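PDB 5XFM: alpha-glucosidase from Bacteroides thetaiotaomicron, which hydrolyses beta-L-arabinopyranosides and alpha-galactosides as a bifunctional, calcium-containing enzyme of glycoside hydrolase family 97. Local coordinates for residues A[20-25]-A[117-122]; A[76-81]-A[92-97]. The protein carries 1 engineered substitution. All blocks are in the same frame, centred on the assembly; numbering follows the deposited sequence.

In the fold
From the N terminus, the chain leaves strand 17-20, turns through 20-25, and builds much of a first antiparallel sheet before entering strand 69-83. Contact 2 closes the shorter loop: 76-81 pairs with 92-97 only 11 residues later, as a hairpin on the margin of a second antiparallel sheet. The chain then runs through strand 110-117 into the turn at 117-122, where contact 1 closes a far larger loop against 20-25, so that contact 2 lies wholly within it. The two centres are about 11 Å apart. Asn97 connects them, since its backbone O accepts from Val117 N and its ND2 donates to Lys20 O. Contact 1 thus ties the sheets together, whereas contact 2 belongs to one.

Contact 1 of 2, residues A[20-25]-A[117-122]; sequences KGPDEK and VSDNDV
Asp23 and Asp119 meet through one direct hydrogen bond: Asp23 N donates to Asp119 OD1 at 3.1 Å, approaching nearly along the C-O axis of the carboxylate, with an N-H...O angle of 143°. Two waters add indirect links. Each donates to the backbone O of Asp119 and to the Asp23 carboxylate, water 1 at OD1 and water 2 at OD2, the latter 2.7 Å from Asp23 OD2. Within 20-25, Lys25 N gives Asp23 OD1 a further bond of 3.0 Å from above the carboxylate plane, which defines an Asx turn.

The electrostatics are less comfortable. The two carboxylates are stacked, their planes 21° apart, and Asp23 OD1 lies 3.4 Å from Asp119 OD1, a pair of acceptors. Asp23 CG sits between its own backbone N and carbonyl carbon (chi1 65°), and this brings it over Asp119 OD1. The backbone N-H groups and waters around the pair probably offset part of the repulsion. An alanine in place of Asp23 would probably leave Lys25 N and both waters without their carboxylate acceptor and the Asx turn unformed.

Packing completes the contact. The Pro22 ring lies against the bend of 117-122, its CD 3.4 Å from Asp119 OD1. Val117 CG1 reaches the backbone at Gly21, 3.6 Å from Gly21 N, while Gly21 CA comes to 3.7 Å from Ser118 O, an approach made without any intervening side chain.

Glu24 N bonds back to Gly21 O in a type I beta turn joining strands 17-20 and 26-31. Set against the tight connection between strands 110-117 and 121-128, it forms a loop-to-loop junction between two antiparallel sheets, consistent with the beta-sandwich architecture of the family 97 N-terminal domain.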
loop_
_atom_site.group_PDB
_atom_site.type_symbol
_atom_site.label_atom_id
_atom_site.label_comp_id
_atom_site.label_asym_id
_atom_site.label_seq_id
_atom_site.Cartn_x
_atom_site.Cartn_y
_atom_site.Cartn_z
ATOM N N LYS A 20 20.556 10.784 15.593
ATOM C CA LYS A 20 19.335 10.607 16.377
ATOM C C LYS A 20 18.130 11.312 15.757
ATOM O O LYS A 20 18.277 12.267 15.001
ATOM C CB LYS A 20 19.545 11.131 17.799
ATOM C CG LYS A 20 20.806 10.616 18.478
ATOM C CD LYS A 20 21.017 11.283 19.829
ATOM C CE LYS A 20 22.261 10.756 20.523
ATOM N NZ LYS A 20 22.386 11.309 21.897
ATOM N N GLY A 21 16.938 10.818 16.060
ATOM C CA GLY A 21 15.716 11.531 15.738
ATOM C C GLY A 21 15.623 12.775 16.595
ATOM O O GLY A 21 16.358 12.901 17.568
ATOM N N PRO A 22 14.703 13.691 16.255
ATOM C CA PRO A 22 14.548 14.975 16.951
ATOM C C PRO A 22 14.327 14.858 18.467
ATOM O O PRO A 22 14.897 15.654 19.222
ATOM C CB PRO A 22 13.313 15.579 16.272
ATOM C CG PRO A 22 13.358 15.016 14.890
ATOM C CD PRO A 22 13.817 13.598 15.080
ATOM N N ASP A 23 13.536 13.886 18.908
ATOM C CA ASP A 23 13.314 13.709 20.340
ATOM C C ASP A 23 14.324 12.737 20.941
ATOM O O ASP A 23 14.249 12.405 22.121
ATOM C CB ASP A 23 11.878 13.238 20.617
ATOM C CG ASP A 23 11.577 11.850 20.053
ATOM O OD1 ASP A 23 12.500 11.136 19.600
ATOM O OD2 ASP A 23 10.389 11.464 20.068
ATOM N N GLU A 24 15.254 12.288 20.101
ATOM C CA GLU A 24 16.398 11.464 20.499
ATOM C C GLU A 24 16.064 10.054 20.994
ATOM O O GLU A 24 16.957 9.332 21.438
ATOM C CB GLU A 24 17.205 12.197 21.577
ATOM C CG GLU A 24 17.832 13.494 21.099
ATOM C CD GLU A 24 18.659 14.171 22.172
ATOM O OE1 GLU A 24 19.400 13.463 22.887
ATOM O OE2 GLU A 24 18.584 15.414 22.282
ATOM N N LYS A 25 14.810 9.632 20.866
ATOM C CA LYS A 25 14.434 8.269 21.265
ATOM C C LYS A 25 14.975 7.249 20.278
ATOM O O LYS A 25 15.451 6.182 20.662
ATOM C CB LYS A 25 12.913 8.121 21.372
ATOM C CG LYS A 25 12.281 8.943 22.476
ATOM C CD LYS A 25 10.814 8.588 22.669
ATOM C CE LYS A 25 10.049 9.761 23.262
ATOM N NZ LYS A 25 8.618 9.445 23.523
ATOM N N VAL A 117 16.542 10.666 9.774
ATOM C CA VAL A 117 15.880 10.098 10.932
ATOM C C VAL A 117 14.890 11.077 11.541
ATOM O O VAL A 117 15.285 12.094 12.111
ATOM C CB VAL A 117 16.899 9.663 12.002
ATOM C CG1 VAL A 117 16.206 8.871 13.098
ATOM C CG2 VAL A 117 18.000 8.828 11.368
ATOM N N SER A 118 13.603 10.773 11.404
ATOM C CA SER A 118 12.564 11.513 12.112
ATOM C C SER A 118 12.316 10.798 13.441
ATOM O O SER A 118 13.071 9.887 13.797
ATOM C CB SER A 118 11.288 11.624 11.274
ATOM O OG SER A 118 10.757 10.353 10.943
ATOM N N ASP A 119 11.289 11.209 14.184
ATOM C CA ASP A 119 11.063 10.661 15.530
ATOM C C ASP A 119 10.940 9.141 15.566
ATOM O O ASP A 119 11.428 8.497 16.496
ATOM C CB ASP A 119 9.808 11.267 16.160
ATOM C CG ASP A 119 10.041 12.655 16.718
ATOM O OD1 ASP A 119 11.190 12.969 17.114
ATOM O OD2 ASP A 119 9.057 13.425 16.779
ATOM N N ASN A 120 10.272 8.571 14.568
ATOM C CA ASN A 120 10.034 7.131 14.536
ATOM C C ASN A 120 10.346 6.483 13.196
ATOM O O ASN A 120 9.882 5.380 12.924
ATOM C CB ASN A 120 8.586 6.826 14.908
ATOM C CG ASN A 120 8.296 7.083 16.371
ATOM O OD1 ASN A 120 8.661 6.282 17.234
ATOM N ND2 ASN A 120 7.627 8.193 16.659
ATOM N N ASP A 121 11.101 7.171 12.347
ATOM C CA ASP A 121 11.436 6.605 11.045
ATOM C C ASP A 121 12.869 6.879 10.613
ATOM O O ASP A 121 13.426 7.951 10.853
ATOM C CB ASP A 121 10.481 7.133 9.971
ATOM C CG ASP A 121 9.028 6.892 10.315
ATOM O OD1 ASP A 121 8.442 7.735 11.027
ATOM O OD2 ASP A 121 8.477 5.859 9.879
ATOM N N VAL A 122 13.454 5.883 9.967
ATOM C CA VAL A 122 14.743 6.012 9.318
ATOM C C VAL A 122 14.567 5.793 7.820
ATOM O O VAL A 122 13.972 4.810 7.410
ATOM C CB VAL A 122 15.756 4.999 9.863
ATOM C CG1 VAL A 122 17.051 5.070 9.069
ATOM C CG2 VAL A 122 16.007 5.235 11.349
HETATM O O HOH W 1 13.800 9.869 17.902
HETATM O O HOH W 2 10.074 8.893 19.204
#

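Contact 2 of 2, residues A[76-81]-A[92-97]; sequences DKIDTV and VHYRAN
His93 turns the edge of its imidazole to Asp79: NE2 donates to Asp79 OD1 at 2.7 Å, with an N-H...O angle of 150°. The oxygen lies close to the ring plane and is met on its syn side, although ring and carboxylate planes are 39° apart. Thr80 O also comes up to the ring edge, 3.5 Å from His93 CD2. On the same face, the Asp79 and Arg95 side chains cross obliquely. Asp79 OD2 is 4.4 Å from Arg95 NE, beyond a salt bridge, so any attraction there is long-range. The Arg95 chain bends at chi2, and its guanidinium is bonded within its own strand, NH1 donating to Asn97 OD1 at 3.0 Å from above the amide carbonyl plane. Lys77 runs beside Asn97 in the same direction, its CG 3.4 Å from that OD1.

The scaffold is an antiparallel beta hairpin, the strand directions 177° apart; Ile78 with Ala96 and Thr80 with Tyr94 are hydrogen-bonded pairs, each joined by two backbone bonds. Strand 69-83 is outermost in its sheet within this chain.

The other face carries Ile78, Thr80, Tyr94 and Ala96. Ile78 CG2 approaches Tyr94 CE2 at 3.8 Å, obliquely to the ring, while Thr80 lies alongside Tyr94 and brings OG1 to the ring edge, 4.0 Å from CD2. Arg116 and helix 277-280 also pack on this tyrosine.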
loop_
_atom_site.group_PDB
_atom_site.type_symbol
_atom_site.label_atom_id
_atom_site.label_comp_id
_atom_site.label_asym_id
_atom_site.label_seq_id
_atom_site.Cartn_x
_atom_site.Cartn_y
_atom_site.Cartn_z
ATOM N N ASP A 76 22.780 17.562 8.861
ATOM C CA ASP A 76 21.877 18.677 8.620
ATOM C C ASP A 76 20.525 18.472 9.282
ATOM O O ASP A 76 20.169 17.364 9.655
ATOM C CB ASP A 76 21.690 18.891 7.115
ATOM C CG ASP A 76 21.169 20.278 6.781
ATOM O OD1 ASP A 76 20.991 21.090 7.716
ATOM O OD2 ASP A 76 20.933 20.556 5.585
ATOM N N LYS A 77 19.787 19.562 9.445
ATOM C CA LYS A 77 18.472 19.506 10.059
ATOM C C LYS A 77 17.437 19.762 8.975
ATOM O O LYS A 77 17.514 20.752 8.252
ATOM C CB LYS A 77 18.359 20.525 11.194
ATOM C CG LYS A 77 18.969 20.054 12.509
ATOM C CD LYS A 77 18.568 20.955 13.667
ATOM C CE LYS A 77 19.205 22.336 13.506
ATOM N NZ LYS A 77 18.498 23.410 14.260
ATOM N N ILE A 78 16.462 18.873 8.866
ATOM C CA ILE A 78 15.365 19.082 7.940
ATOM C C ILE A 78 14.097 19.442 8.696
ATOM O O ILE A 78 13.707 18.758 9.651
ATOM C CB ILE A 78 15.136 17.843 7.066
ATOM C CG1 ILE A 78 16.428 17.489 6.323
ATOM C CG2 ILE A 78 13.993 18.085 6.097
ATOM C CD1 ILE A 78 16.361 16.205 5.557
ATOM N N ASP A 79 13.470 20.533 8.272
ATOM C CA ASP A 79 12.251 21.017 8.898
ATOM C C ASP A 79 11.386 21.689 7.842
ATOM O O ASP A 79 11.580 22.861 7.522
ATOM C CB ASP A 79 12.575 21.984 10.035
ATOM C CG ASP A 79 11.368 22.305 10.895
ATOM O OD1 ASP A 79 10.236 22.335 10.369
ATOM O OD2 ASP A 79 11.554 22.522 12.110
ATOM N N THR A 80 10.420 20.945 7.316
ATOM C CA THR A 80 9.607 21.433 6.213
ATOM C C THR A 80 8.150 21.039 6.403
ATOM O O THR A 80 7.835 20.190 7.224
ATOM C CB THR A 80 10.102 20.888 4.856
ATOM O OG1 THR A 80 10.334 19.481 4.961
ATOM C CG2 THR A 80 11.392 21.569 4.438
ATOM N N VAL A 81 7.264 21.680 5.651
ATOM C CA VAL A 81 5.848 21.339 5.658
ATOM C C VAL A 81 5.431 20.992 4.242
ATOM O O VAL A 81 5.815 21.674 3.294
ATOM C CB VAL A 81 4.975 22.498 6.206
ATOM C CG1 VAL A 81 3.492 22.165 6.105
ATOM C CG2 VAL A 81 5.359 22.815 7.635
ATOM N N VAL A 92 1.656 17.471 6.461
ATOM C CA VAL A 92 2.770 16.920 7.217
ATOM C C VAL A 92 3.830 17.958 7.578
ATOM O O VAL A 92 4.313 18.713 6.722
ATOM C CB VAL A 92 3.443 15.760 6.452
ATOM C CG1 VAL A 92 4.661 15.242 7.214
ATOM C CG2 VAL A 92 2.441 14.639 6.202
ATOM N N HIS A 93 4.157 17.999 8.870
ATOM C CA HIS A 93 5.304 18.750 9.362
ATOM C C HIS A 93 6.474 17.785 9.545
ATOM O O HIS A 93 6.583 17.110 10.566
ATOM C CB HIS A 93 4.981 19.458 10.678
ATOM C CG HIS A 93 6.106 20.300 11.203
ATOM N ND1 HIS A 93 6.202 20.677 12.526
ATOM C CD2 HIS A 93 7.172 20.856 10.577
ATOM C CE1 HIS A 93 7.285 21.416 12.694
ATOM N NE2 HIS A 93 7.890 21.541 11.526
ATOM N N TYR A 94 7.333 17.716 8.538
ATOM C CA TYR A 94 8.453 16.792 8.527
ATOM C C TYR A 94 9.701 17.395 9.198
ATOM O O TYR A 94 10.241 18.419 8.769
ATOM C CB TYR A 94 8.753 16.378 7.083
ATOM C CG TYR A 94 9.914 15.435 6.932
ATOM C CD1 TYR A 94 10.004 14.275 7.698
ATOM C CD2 TYR A 94 10.913 15.690 6.003
ATOM C CE1 TYR A 94 11.076 13.406 7.551
ATOM C CE2 TYR A 94 11.985 14.829 5.848
ATOM C CZ TYR A 94 12.063 13.693 6.624
ATOM O OH TYR A 94 13.131 12.845 6.466
ATOM N N ARG A 95 10.150 16.719 10.250
ATOM C CA ARG A 95 11.276 17.139 11.076
ATOM C C ARG A 95 12.202 15.950 11.267
ATOM O O ARG A 95 11.814 14.947 11.863
ATOM C CB ARG A 95 10.774 17.670 12.422
ATOM C CG ARG A 95 11.832 18.036 13.453
ATOM C CD ARG A 95 12.855 19.060 12.981
ATOM N NE ARG A 95 13.857 19.311 14.020
ATOM C CZ ARG A 95 15.041 18.710 14.092
ATOM N NH1 ARG A 95 15.401 17.835 13.167
ATOM N NH2 ARG A 95 15.875 18.991 15.086
ATOM N N ALA A 96 13.424 16.057 10.754
ATOM C CA ALA A 96 14.360 14.940 10.826
ATOM C C ALA A 96 15.808 15.404 10.883
ATOM O O ALA A 96 16.123 16.542 10.530
ATOM C CB ALA A 96 14.163 14.015 9.644
ATOM N N ASN A 97 16.692 14.521 11.331
ATOM C CA ASN A 97 18.121 14.796 11.264
ATOM C C ASN A 97 18.784 13.941 10.199
ATOM O O ASN A 97 18.531 12.743 10.105
ATOM C CB ASN A 97 18.788 14.584 12.624
ATOM C CG ASN A 97 18.390 15.641 13.637
ATOM O OD1 ASN A 97 18.201 16.806 13.291
ATOM N ND2 ASN A 97 18.255 15.238 14.895
#